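Local coordinates for putative exported protein (Bordetella pertussis Tohama I, PDB 2PFZ) that binds pyroglutamic acid as an extracytoplasmic solute receptor, probably delivering it in the periplasm to a tripartite ATP-independent transporter, at residues W3-A8 with E17-F22; Y76-L81 with A293-Y298; W119-I124 with E245-Y250; Q158-Q163 with T173-S178. All coordinates share one frame; numbering follows the deposited sequence.

Contact 1 (W3-A8 with E17-F22)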
# COMPACT_ATOMS: atom_id res chain seq x y z
N TRP A 3 17.25 -15.46 6.59
CA TRP A 3 17.02 -14.15 5.95
C TRP A 3 16.32 -13.23 6.92
O TRP A 3 15.60 -13.70 7.81
CB TRP A 3 16.15 -14.29 4.69
CG TRP A 3 16.81 -14.76 3.45
CD1 TRP A 3 18.09 -15.24 3.31
CD2 TRP A 3 16.21 -14.87 2.15
NE1 TRP A 3 18.31 -15.63 2.00
CE2 TRP A 3 17.17 -15.41 1.28
CE3 TRP A 3 14.93 -14.57 1.64
CZ2 TRP A 3 16.92 -15.63 -0.09
CZ3 TRP A 3 14.67 -14.80 0.30
CH2 TRP A 3 15.66 -15.34 -0.55
N ASP A 4 16.50 -11.93 6.74
CA ASP A 4 15.74 -10.92 7.49
C ASP A 4 14.79 -10.20 6.58
O ASP A 4 15.14 -9.89 5.43
CB ASP A 4 16.67 -9.89 8.11
CG ASP A 4 17.50 -10.47 9.23
OD1 ASP A 4 16.94 -10.92 10.28
OD2 ASP A 4 18.73 -10.45 9.05
N LEU A 5 13.60 -9.88 7.10
CA LEU A 5 12.55 -9.28 6.28
C LEU A 5 11.94 -8.12 7.06
O LEU A 5 11.14 -8.34 7.97
CB LEU A 5 11.47 -10.33 5.95
CG LEU A 5 10.44 -9.98 4.85
CD1 LEU A 5 9.66 -11.23 4.39
CD2 LEU A 5 9.49 -8.83 5.21
N PRO A 6 12.34 -6.89 6.74
CA PRO A 6 11.69 -5.76 7.38
C PRO A 6 10.30 -5.43 6.83
O PRO A 6 10.06 -5.50 5.62
CB PRO A 6 12.66 -4.60 7.11
CG PRO A 6 13.23 -4.93 5.81
CD PRO A 6 13.42 -6.44 5.85
N THR A 7 9.39 -5.12 7.74
CA THR A 7 8.13 -4.50 7.37
C THR A 7 7.92 -3.24 8.21
O THR A 7 8.40 -3.15 9.36
CB THR A 7 6.94 -5.50 7.50
OG1 THR A 7 5.70 -4.80 7.37
CG2 THR A 7 6.91 -6.21 8.86
N ALA A 8 7.20 -2.29 7.62
CA ALA A 8 6.94 -1.02 8.27
C ALA A 8 5.72 -1.00 9.21
O ALA A 8 5.49 -0.01 9.90
CB ALA A 8 6.86 0.09 7.20
N GLU A 17 0.29 -9.97 9.63
CA GLU A 17 -0.39 -11.25 9.86
C GLU A 17 -0.12 -12.20 8.69
O GLU A 17 0.23 -13.35 8.90
CB GLU A 17 -1.90 -11.06 10.05
CG GLU A 17 -2.66 -12.38 10.28
CD GLU A 17 -4.16 -12.17 10.52
OE1 GLU A 17 -4.92 -13.18 10.62
OE2 GLU A 17 -4.59 -10.99 10.62
N ASN A 18 -0.27 -11.71 7.45
CA ASN A 18 -0.02 -12.54 6.25
C ASN A 18 1.46 -12.93 6.17
O ASN A 18 1.80 -14.09 5.82
CB ASN A 18 -0.43 -11.80 4.97
CG ASN A 18 -0.50 -12.68 3.76
OD1 ASN A 18 -0.99 -13.81 3.82
ND2 ASN A 18 -0.03 -12.17 2.64
N LEU A 19 2.34 -11.96 6.43
CA LEU A 19 3.79 -12.20 6.36
C LEU A 19 4.20 -13.29 7.35
O LEU A 19 5.11 -14.09 7.08
CB LEU A 19 4.60 -10.93 6.65
CG LEU A 19 4.73 -9.96 5.48
CD1 LEU A 19 5.15 -8.57 6.01
CD2 LEU A 19 5.76 -10.47 4.48
N THR A 20 3.54 -13.27 8.51
CA THR A 20 3.78 -14.24 9.59
C THR A 20 3.45 -15.67 9.11
O THR A 20 4.24 -16.60 9.32
CB THR A 20 3.04 -13.83 10.88
OG1 THR A 20 3.57 -12.58 11.34
CG2 THR A 20 3.21 -14.86 12.00
N GLN A 21 2.32 -15.82 8.44
CA GLN A 21 1.97 -17.11 7.83
C GLN A 21 2.92 -17.48 6.69
O GLN A 21 3.27 -18.65 6.53
CB GLN A 21 0.52 -17.13 7.34
CG GLN A 21 -0.00 -18.52 6.94
CD GLN A 21 0.26 -19.59 8.00
OE1 GLN A 21 0.98 -20.57 7.76
NE2 GLN A 21 -0.31 -19.41 9.19
N PHE A 22 3.31 -16.48 5.91
CA PHE A 22 4.26 -16.65 4.81
C PHE A 22 5.57 -17.24 5.31
O PHE A 22 6.07 -18.21 4.73
CB PHE A 22 4.51 -15.29 4.13
CG PHE A 22 5.72 -15.26 3.23
CD1 PHE A 22 5.74 -15.96 2.04
CD2 PHE A 22 6.83 -14.48 3.56
CE1 PHE A 22 6.85 -15.93 1.20
CE2 PHE A 22 7.97 -14.45 2.75
CZ PHE A 22 7.97 -15.17 1.56

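Contact 2 (Y76-L81 with A293-Y298)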
# COMPACT_ATOMS: atom_id res chain seq x y z
N TYR A 76 5.72 2.96 -10.09
CA TYR A 76 5.41 2.86 -8.66
C TYR A 76 4.17 3.66 -8.25
O TYR A 76 3.57 3.37 -7.21
CB TYR A 76 6.61 3.33 -7.83
CG TYR A 76 7.69 2.31 -7.83
CD1 TYR A 76 7.48 1.05 -7.24
CD2 TYR A 76 8.91 2.56 -8.45
CE1 TYR A 76 8.48 0.07 -7.27
CE2 TYR A 76 9.93 1.58 -8.48
CZ TYR A 76 9.70 0.34 -7.89
OH TYR A 76 10.67 -0.65 -7.90
N GLU A 77 3.81 4.64 -9.07
CA GLU A 77 2.71 5.59 -8.77
C GLU A 77 1.33 5.04 -9.09
O GLU A 77 0.34 5.45 -8.47
CB GLU A 77 2.93 6.92 -9.51
CG GLU A 77 1.86 7.98 -9.20
CD GLU A 77 2.14 9.34 -9.81
OE1 GLU A 77 3.20 9.53 -10.45
OE2 GLU A 77 1.29 10.24 -9.64
N LEU A 78 1.27 4.09 -10.04
CA LEU A 78 0.04 3.65 -10.69
C LEU A 78 -1.11 3.30 -9.76
O LEU A 78 -2.22 3.82 -9.94
CB LEU A 78 0.35 2.50 -11.69
CG LEU A 78 -0.84 2.02 -12.55
CD1 LEU A 78 -1.50 3.17 -13.35
CD2 LEU A 78 -0.39 0.91 -13.51
N ASP A 79 -0.88 2.46 -8.76
CA ASP A 79 -1.97 2.05 -7.86
C ASP A 79 -2.36 3.10 -6.79
O ASP A 79 -3.22 2.83 -5.95
CB ASP A 79 -1.72 0.65 -7.26
CG ASP A 79 -0.64 0.62 -6.19
OD1 ASP A 79 -0.33 1.66 -5.56
OD2 ASP A 79 -0.13 -0.50 -5.93
N GLY A 80 -1.73 4.28 -6.85
CA GLY A 80 -2.11 5.39 -5.99
C GLY A 80 -2.89 6.46 -6.72
O GLY A 80 -3.27 7.48 -6.12
N LEU A 81 -3.09 6.30 -8.03
CA LEU A 81 -3.87 7.31 -8.78
C LEU A 81 -5.33 7.17 -8.38
O LEU A 81 -5.84 6.06 -8.42
CB LEU A 81 -3.72 7.06 -10.29
CG LEU A 81 -2.31 7.26 -10.85
CD1 LEU A 81 -2.30 6.90 -12.36
CD2 LEU A 81 -1.81 8.70 -10.62
N ALA A 293 1.04 1.64 -22.37
CA ALA A 293 0.91 0.19 -22.47
C ALA A 293 0.22 -0.36 -21.24
O ALA A 293 -0.65 -1.22 -21.37
CB ALA A 293 2.27 -0.47 -22.66
N MET A 294 0.59 0.13 -20.06
CA MET A 294 -0.02 -0.35 -18.81
C MET A 294 -1.50 -0.02 -18.81
O MET A 294 -2.33 -0.85 -18.52
CB MET A 294 0.66 0.26 -17.59
CG MET A 294 1.99 -0.43 -17.25
SD MET A 294 2.82 0.21 -15.80
CE MET A 294 4.05 1.27 -16.58
N ILE A 295 -1.82 1.22 -19.16
CA ILE A 295 -3.20 1.64 -19.11
C ILE A 295 -4.05 0.89 -20.15
O ILE A 295 -5.18 0.50 -19.86
CB ILE A 295 -3.32 3.20 -19.15
CG1 ILE A 295 -4.30 3.71 -18.08
CG2 ILE A 295 -3.56 3.71 -20.55
CD1 ILE A 295 -3.76 3.56 -16.63
N ASP A 296 -3.49 0.64 -21.33
CA ASP A 296 -4.17 -0.16 -22.34
C ASP A 296 -4.43 -1.57 -21.86
O ASP A 296 -5.56 -2.06 -21.98
CB ASP A 296 -3.43 -0.17 -23.69
CG ASP A 296 -3.47 1.19 -24.40
OD1 ASP A 296 -4.21 2.12 -23.99
OD2 ASP A 296 -2.75 1.34 -25.40
N ALA A 297 -3.41 -2.22 -21.27
CA ALA A 297 -3.59 -3.58 -20.74
C ALA A 297 -4.63 -3.63 -19.63
O ALA A 297 -5.39 -4.58 -19.54
CB ALA A 297 -2.26 -4.17 -20.24
N TYR A 298 -4.66 -2.59 -18.79
CA TYR A 298 -5.66 -2.53 -17.72
C TYR A 298 -7.08 -2.41 -18.29
O TYR A 298 -8.03 -3.02 -17.79
CB TYR A 298 -5.36 -1.35 -16.81
CG TYR A 298 -6.45 -1.01 -15.82
CD1 TYR A 298 -6.88 -1.96 -14.89
CD2 TYR A 298 -7.06 0.24 -15.82
CE1 TYR A 298 -7.89 -1.66 -13.98
CE2 TYR A 298 -8.07 0.55 -14.91
CZ TYR A 298 -8.47 -0.41 -14.00
OH TYR A 298 -9.47 -0.14 -13.07

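Contact 3 (W119-I124 with E245-Y250). With PCA (pyroglutamic acid), chain B.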
# COMPACT_ATOMS: atom_id res chain seq x y z
N TRP A 119 -3.86 -3.07 -0.07
CA TRP A 119 -4.51 -2.52 1.12
C TRP A 119 -6.00 -2.32 0.76
O TRP A 119 -6.35 -2.27 -0.42
CB TRP A 119 -3.92 -1.14 1.45
CG TRP A 119 -2.57 -1.14 2.12
CD1 TRP A 119 -1.35 -1.13 1.51
CD2 TRP A 119 -2.32 -1.08 3.51
NE1 TRP A 119 -0.34 -1.07 2.44
CE2 TRP A 119 -0.91 -1.06 3.70
CE3 TRP A 119 -3.15 -1.08 4.64
CZ2 TRP A 119 -0.33 -1.01 4.95
CZ3 TRP A 119 -2.57 -1.04 5.89
CH2 TRP A 119 -1.17 -0.99 6.04
N PRO A 120 -6.88 -2.21 1.77
CA PRO A 120 -8.30 -1.92 1.50
C PRO A 120 -8.56 -0.55 0.85
O PRO A 120 -7.68 0.32 0.81
CB PRO A 120 -8.94 -2.04 2.88
CG PRO A 120 -7.92 -2.96 3.67
CD PRO A 120 -6.63 -2.43 3.21
N PRO A 121 -9.77 -0.37 0.27
CA PRO A 121 -10.07 0.87 -0.45
C PRO A 121 -9.94 2.11 0.42
O PRO A 121 -10.34 2.11 1.58
CB PRO A 121 -11.51 0.66 -0.90
CG PRO A 121 -11.63 -0.85 -1.01
CD PRO A 121 -10.91 -1.32 0.21
N GLN A 122 -9.32 3.14 -0.15
CA GLN A 122 -8.89 4.28 0.65
C GLN A 122 -9.97 5.32 0.82
O GLN A 122 -10.53 5.80 -0.16
CB GLN A 122 -7.68 4.94 0.02
CG GLN A 122 -6.55 3.92 -0.22
CD GLN A 122 -5.72 3.58 1.01
OE1 GLN A 122 -5.75 2.45 1.51
NE2 GLN A 122 -4.94 4.53 1.45
N GLY A 123 -10.19 5.70 2.08
CA GLY A 123 -11.19 6.73 2.40
C GLY A 123 -10.54 7.88 3.11
O GLY A 123 -9.33 7.88 3.33
N ILE A 124 -11.34 8.88 3.47
CA ILE A 124 -10.83 10.10 4.09
C ILE A 124 -11.26 10.11 5.51
O ILE A 124 -12.48 10.11 5.80
CB ILE A 124 -11.42 11.38 3.45
CG1 ILE A 124 -11.37 11.30 1.92
CG2 ILE A 124 -10.63 12.62 3.97
CD1 ILE A 124 -12.31 12.34 1.22
N GLU A 245 -11.78 -9.50 3.00
CA GLU A 245 -12.62 -10.05 4.07
C GLU A 245 -12.67 -9.17 5.32
O GLU A 245 -13.75 -8.97 5.90
CB GLU A 245 -12.19 -11.50 4.39
CG GLU A 245 -12.64 -12.49 3.28
CD GLU A 245 -12.24 -13.92 3.55
OE1 GLU A 245 -11.77 -14.23 4.68
OE2 GLU A 245 -12.41 -14.74 2.63
N LYS A 246 -11.53 -8.61 5.71
CA LYS A 246 -11.47 -7.81 6.94
C LYS A 246 -11.93 -6.37 6.77
O LYS A 246 -12.22 -5.67 7.76
CB LYS A 246 -10.06 -7.88 7.56
CG LYS A 246 -9.76 -9.24 8.17
CD LYS A 246 -8.38 -9.28 8.80
CE LYS A 246 -7.88 -10.71 8.92
NZ LYS A 246 -8.77 -11.61 9.72
N ASN A 247 -12.03 -5.92 5.52
CA ASN A 247 -12.40 -4.54 5.24
C ASN A 247 -13.75 -4.19 5.89
O ASN A 247 -13.88 -3.15 6.56
CB ASN A 247 -12.37 -4.28 3.72
CG ASN A 247 -12.73 -2.84 3.33
OD1 ASN A 247 -13.53 -2.62 2.41
ND2 ASN A 247 -12.16 -1.86 4.03
N SER A 248 -14.75 -5.06 5.72
CA SER A 248 -16.05 -4.81 6.36
C SER A 248 -15.92 -4.90 7.87
O SER A 248 -16.53 -4.12 8.57
CB SER A 248 -17.14 -5.76 5.87
OG SER A 248 -16.70 -7.10 5.99
N TRP A 249 -15.10 -5.82 8.38
CA TRP A 249 -14.89 -5.94 9.83
C TRP A 249 -14.31 -4.65 10.40
O TRP A 249 -14.76 -4.19 11.45
CB TRP A 249 -14.02 -7.16 10.17
CG TRP A 249 -13.93 -7.46 11.65
CD1 TRP A 249 -14.71 -8.31 12.37
CD2 TRP A 249 -12.98 -6.91 12.57
NE1 TRP A 249 -14.32 -8.32 13.70
CE2 TRP A 249 -13.26 -7.46 13.84
CE3 TRP A 249 -11.93 -5.98 12.44
CZ2 TRP A 249 -12.53 -7.12 14.98
CZ3 TRP A 249 -11.19 -5.65 13.58
CH2 TRP A 249 -11.50 -6.22 14.84
N TYR A 250 -13.36 -4.03 9.70
CA TYR A 250 -12.74 -2.83 10.25
C TYR A 250 -13.73 -1.69 10.27
O TYR A 250 -13.79 -0.95 11.25
CB TYR A 250 -11.45 -2.42 9.52
CG TYR A 250 -10.26 -3.30 9.83
CD1 TYR A 250 -9.67 -3.30 11.12
CD2 TYR A 250 -9.71 -4.12 8.85
CE1 TYR A 250 -8.58 -4.13 11.40
CE2 TYR A 250 -8.61 -4.92 9.12
CZ TYR A 250 -8.06 -4.93 10.39
OH TYR A 250 -6.99 -5.76 10.63
N PCA B . -2.42 2.23 5.29
CA PCA B . -1.01 2.59 5.05
CB PCA B . -0.74 2.75 3.55
CG PCA B . -2.07 2.52 2.85
CD PCA B . -3.00 2.16 3.97
OE PCA B . -4.17 1.79 3.78
C PCA B . -0.78 3.93 5.70
O PCA B . 0.36 4.34 5.95
OXT PCA B . -1.77 4.62 6.00
O HOH W 1 -10.84 0.67 4.09

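Contact 4 (Q158-Q163 with T173-S178)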
# COMPACT_ATOMS: atom_id res chain seq x y z
N GLN A 158 -3.05 20.67 3.24
CA GLN A 158 -1.64 20.95 3.52
C GLN A 158 -1.01 19.71 4.13
O GLN A 158 -1.30 19.37 5.28
CB GLN A 158 -1.51 22.19 4.42
CG GLN A 158 -1.97 23.48 3.69
CD GLN A 158 -1.98 24.71 4.57
OE1 GLN A 158 -1.74 25.83 4.11
NE2 GLN A 158 -2.29 24.51 5.85
N PRO A 159 -0.23 18.97 3.33
CA PRO A 159 0.18 17.70 3.86
C PRO A 159 1.52 17.73 4.56
O PRO A 159 2.37 18.59 4.29
CB PRO A 159 0.29 16.84 2.61
CG PRO A 159 0.80 17.81 1.56
CD PRO A 159 0.23 19.17 1.94
N VAL A 160 1.67 16.77 5.46
CA VAL A 160 2.96 16.41 6.00
C VAL A 160 3.03 14.87 6.01
O VAL A 160 2.05 14.19 6.32
CB VAL A 160 3.20 17.02 7.39
CG1 VAL A 160 2.19 16.52 8.38
CG2 VAL A 160 4.61 16.71 7.88
N THR A 161 4.19 14.34 5.65
CA THR A 161 4.35 12.87 5.66
C THR A 161 4.62 12.35 7.06
O THR A 161 5.52 12.84 7.76
CB THR A 161 5.52 12.45 4.76
OG1 THR A 161 5.19 12.75 3.41
CG2 THR A 161 5.81 10.96 4.88
N VAL A 162 3.83 11.34 7.44
CA VAL A 162 4.02 10.63 8.69
C VAL A 162 3.86 9.15 8.42
O VAL A 162 2.80 8.70 7.94
CB VAL A 162 2.99 11.06 9.77
CG1 VAL A 162 3.37 10.48 11.11
CG2 VAL A 162 2.91 12.57 9.86
N GLN A 163 4.90 8.37 8.74
CA GLN A 163 4.78 6.91 8.58
C GLN A 163 3.76 6.35 9.55
O GLN A 163 3.48 6.99 10.57
CB GLN A 163 6.13 6.22 8.71
CG GLN A 163 7.16 6.80 7.73
CD GLN A 163 6.67 6.72 6.29
OE1 GLN A 163 5.98 5.78 5.92
NE2 GLN A 163 7.00 7.73 5.49
N THR A 173 -0.70 14.56 19.23
CA THR A 173 -0.12 15.89 19.42
C THR A 173 -0.74 16.95 18.50
O THR A 173 -0.41 18.14 18.61
CB THR A 173 1.40 15.88 19.23
OG1 THR A 173 1.72 15.55 17.87
CG2 THR A 173 2.06 14.88 20.18
N GLY A 174 -1.61 16.53 17.58
CA GLY A 174 -2.39 17.47 16.77
C GLY A 174 -1.68 18.08 15.57
O GLY A 174 -2.12 19.12 15.03
N VAL A 175 -0.61 17.44 15.12
CA VAL A 175 0.09 17.91 13.93
C VAL A 175 -0.77 17.74 12.68
O VAL A 175 -0.64 18.51 11.72
CB VAL A 175 1.46 17.18 13.76
CG1 VAL A 175 2.17 17.64 12.51
CG2 VAL A 175 2.36 17.40 15.00
N ILE A 176 -1.63 16.72 12.69
CA ILE A 176 -2.54 16.42 11.57
C ILE A 176 -3.94 16.09 12.10
O ILE A 176 -4.07 15.49 13.16
CB ILE A 176 -2.00 15.25 10.67
CG1 ILE A 176 -1.94 13.91 11.43
CG2 ILE A 176 -0.66 15.62 10.05
CD1 ILE A 176 -3.21 13.01 11.25
N ASP A 177 -4.97 16.46 11.34
CA ASP A 177 -6.38 16.32 11.75
C ASP A 177 -7.20 15.44 10.80
O ASP A 177 -8.41 15.21 11.02
CB ASP A 177 -7.06 17.71 11.87
CG ASP A 177 -7.00 18.53 10.56
OD1 ASP A 177 -6.80 17.96 9.47
OD2 ASP A 177 -7.17 19.78 10.60
N SER A 178 -6.54 14.99 9.73
CA SER A 178 -7.19 14.31 8.62
C SER A 178 -6.13 13.55 7.82
O SER A 178 -4.95 13.88 7.88
CB SER A 178 -7.86 15.33 7.69
OG SER A 178 -6.89 16.19 7.08

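Contact 1 (W3-A8 with E17-F22)
Leu5, on strand 2-6, and Leu19, on helix 14-30, meet through their methyl branches, and this apolar contact is the centre of the interface. Leu5 CD1 lies 4.0 Å from Leu19 CD2, and Leu5 CD2 is almost as close to the same methyl, so that Leu19 CD2 faces the forked end of Leu5. The two side chains cross at a slant instead of running alongside each other. One turn further along the helix, Phe22 adds an aromatic partner: its CE2 approaches Leu5 CD1 to 4.0 Å, and the methyl sits at the ring edge, near the ring plane. The extended rotamer of Leu5 (chi1 -167°) carries CD1 outward from the strand to the point where it can touch both helix residues.

A second apolar meeting involves Thr7, just past the strand. Leu19 CD1, the other branch of the same leucine, comes within 3.9 Å of Thr7 CB, the two side chains passing in opposite directions. Leu19 therefore spans the contact, one methyl for each strand-side residue. No hydrogen bond links the two segments; the polar end of Thr7 is instead engaged by Glu63, which OG1 meets in a hydrogen bond.

The four touching residues are all buried. Strand 2-6 pairs in parallel with strand 35-39, and helix 14-30 connects them as a beta-alpha-beta crossover, with this contact packing the helix onto its first strand. Ile61 of strand 61-65 touches both Leu5 and Phe22, while Leu228 of helix 222-256 and the edge-to-face ring of Tyr115 also pack on Phe22.

Contact 2 (Y76-L81 with A293-Y298)
Leu78 is the one residue of 76-81 within contact distance of 293-298, and it meets that segment with both methyls, each against a different residue. Its CD2 lies 4.0 Å from Met294 SD, whereas its CD1 is 4.0 Å from Ile295 CD1. The leucine fork is thus divided between two successive helix positions, one branch touching a sulfur and the other the end of an isoleucine.

The conformations explain this sharing. Leu78 belongs to a short 3-10 segment, 78-80, and a trans chi1 (-174°) extends its fork from the backbone toward the helix. Met294 likewise starts toward Leu78, and its straight run from CA through CB and CG brings SD up to Leu78 CD2; the bend beyond the sulfur only sets where CE goes. Ile295 behaves differently. Its CB does not point directly at the loop, but the side chain turns back so that the terminal CD1 comes nearest, with chi1 at -134°, away from the usual staggered values.

The surroundings confirm that the meeting is enclosed. Trp283 of helix 266-287 packs on Leu78, Leu280 of the same helix touches Ile295, and Phe101 of helix 88-107 touches Met294.

Chemically, the contact consists of methyl-methyl and methyl-sulfur van der Waals touches, without a hydrogen bond across it, and its three participants are buried. It therefore fixes no direction by bonding. Polar links of the same two segments run to other parts of the chain: Glu77 forms a salt bridge with Lys286, and Tyr298 OH a hydrogen bond with Leu84 O.

Contact 3 (W119-I124 with E245-Y250)
The backbones approach most closely at Pro120 and Asn247, whose CA atoms are 6.1 Å apart where the turn before strand 123-126 passes helix 222-256. Asn247 carries the contact from the helix side. With CG anti to N (chi1 -179°), the amide is carried out toward the two consecutive prolines. ND2 lies 3.4 Å from Pro120 CB, and OD1 is 3.7 Å from Pro121 CD; the amide thus touches one proline ring with its nitrogen end and the other with its oxygen end. No direct hydrogen bond joins the segments. A water molecule bridges them instead: it donates to Pro121 O at 2.9 Å and accepts a weak hydrogen bond from Asn247 ND2. Tyr88 of helix 88-107 packs on both prolines and on Asn247, closing the group from a third element.

On the same turn, Trp119 and Gln122 face the ligand. Pyroglutamic acid lies over one face of the Trp119 indole, its CD 3.3 Å above the ring plane and displaced toward the rim. The indole is held by a hydrogen bond from NE1 to Asn208 OD1 and by ring contacts with Tyr9 and His15. The Gln122 side chain, bent at chi2, also approaches the ligand, its CD lying 3.6 Å from PCA OE.

Thr185, Ser181, Ser182 and Arg142 supply hydrogen bonds to the ligand. An aromatic platform under the flat lactam, combined with polar groups around it, forms the binding site of this DctP-family receptor, and Asn247 packs against the turn carrying two of the pocket residues.

Contact 4 (Q158-Q163 with T173-S178)
Val160 and Ile176 point toward each other across the contact, and their side chains cross at about a right angle. Their branches meet at a single close pair: Val160 CG1 lies 3.4 Å from Ile176 CG2, tighter than usual van der Waals contact for two methyls. In Val160, CG1 sits between the backbone N and the carbonyl carbon (chi1 62°), which directs this branch at the isoleucine. Ile176 answers with its short branch: CG2 lies trans to its own carbonyl carbon, while CG1 starts between N and C. The short distance of this one methyl pair suggests a locally compressed fit.

Val175 provides a second, looser touch. Its CG1 is 4.3 Å from Val160 CG1, so the same methyl of Val160 faces both valine and isoleucine. The loop reaches this position after Gly174, which closes helix 167-172 in a Schellman motif; its positive phi (81°) turns the chain out of the helix. Further on, Ser178 OG donates to Asp177 OD1 at 3.0 Å, approaching nearly along the C-O axis.

Around the pair, Leu167 and Met171 of helix 167-172 and Arg142 of strand 140-143 pack on Ile176. Strand 158-161 is the edge strand of the mixed sheet and is hydrogen-bonded, backbone to backbone, in parallel with strand 140-143.

No hydrogen bond crosses between the segments, so their cohesion here is apolar and depends on shape. The contact lies at a border between the edge strand and the loop following the helix, with Ile176 on the buried side and the two valines exposed.

Contact 1 comes first along the chain and closes before the others open. Contact 2 spans the longest interval, joining 76-81 to 293-298 near the C terminus; contact 3 falls within that interval, and contact 4 within the span of contact 3. Centres are 21 to 28 Å apart. Contacts 3 and 4 both reach the six-stranded mixed sheet, whereas contact 1 belongs to the parallel pair 2-6 and 35-39. Contacts 1 and 3 touch where Glu17 packs on Lys246. Contact 3 thus sets helix 222-256 against the turn that carries pocket residues, while the side chains of Thr7 in contact 1 and Ile176 in contact 4 pack about 10 Å from the pyroglutamic acid.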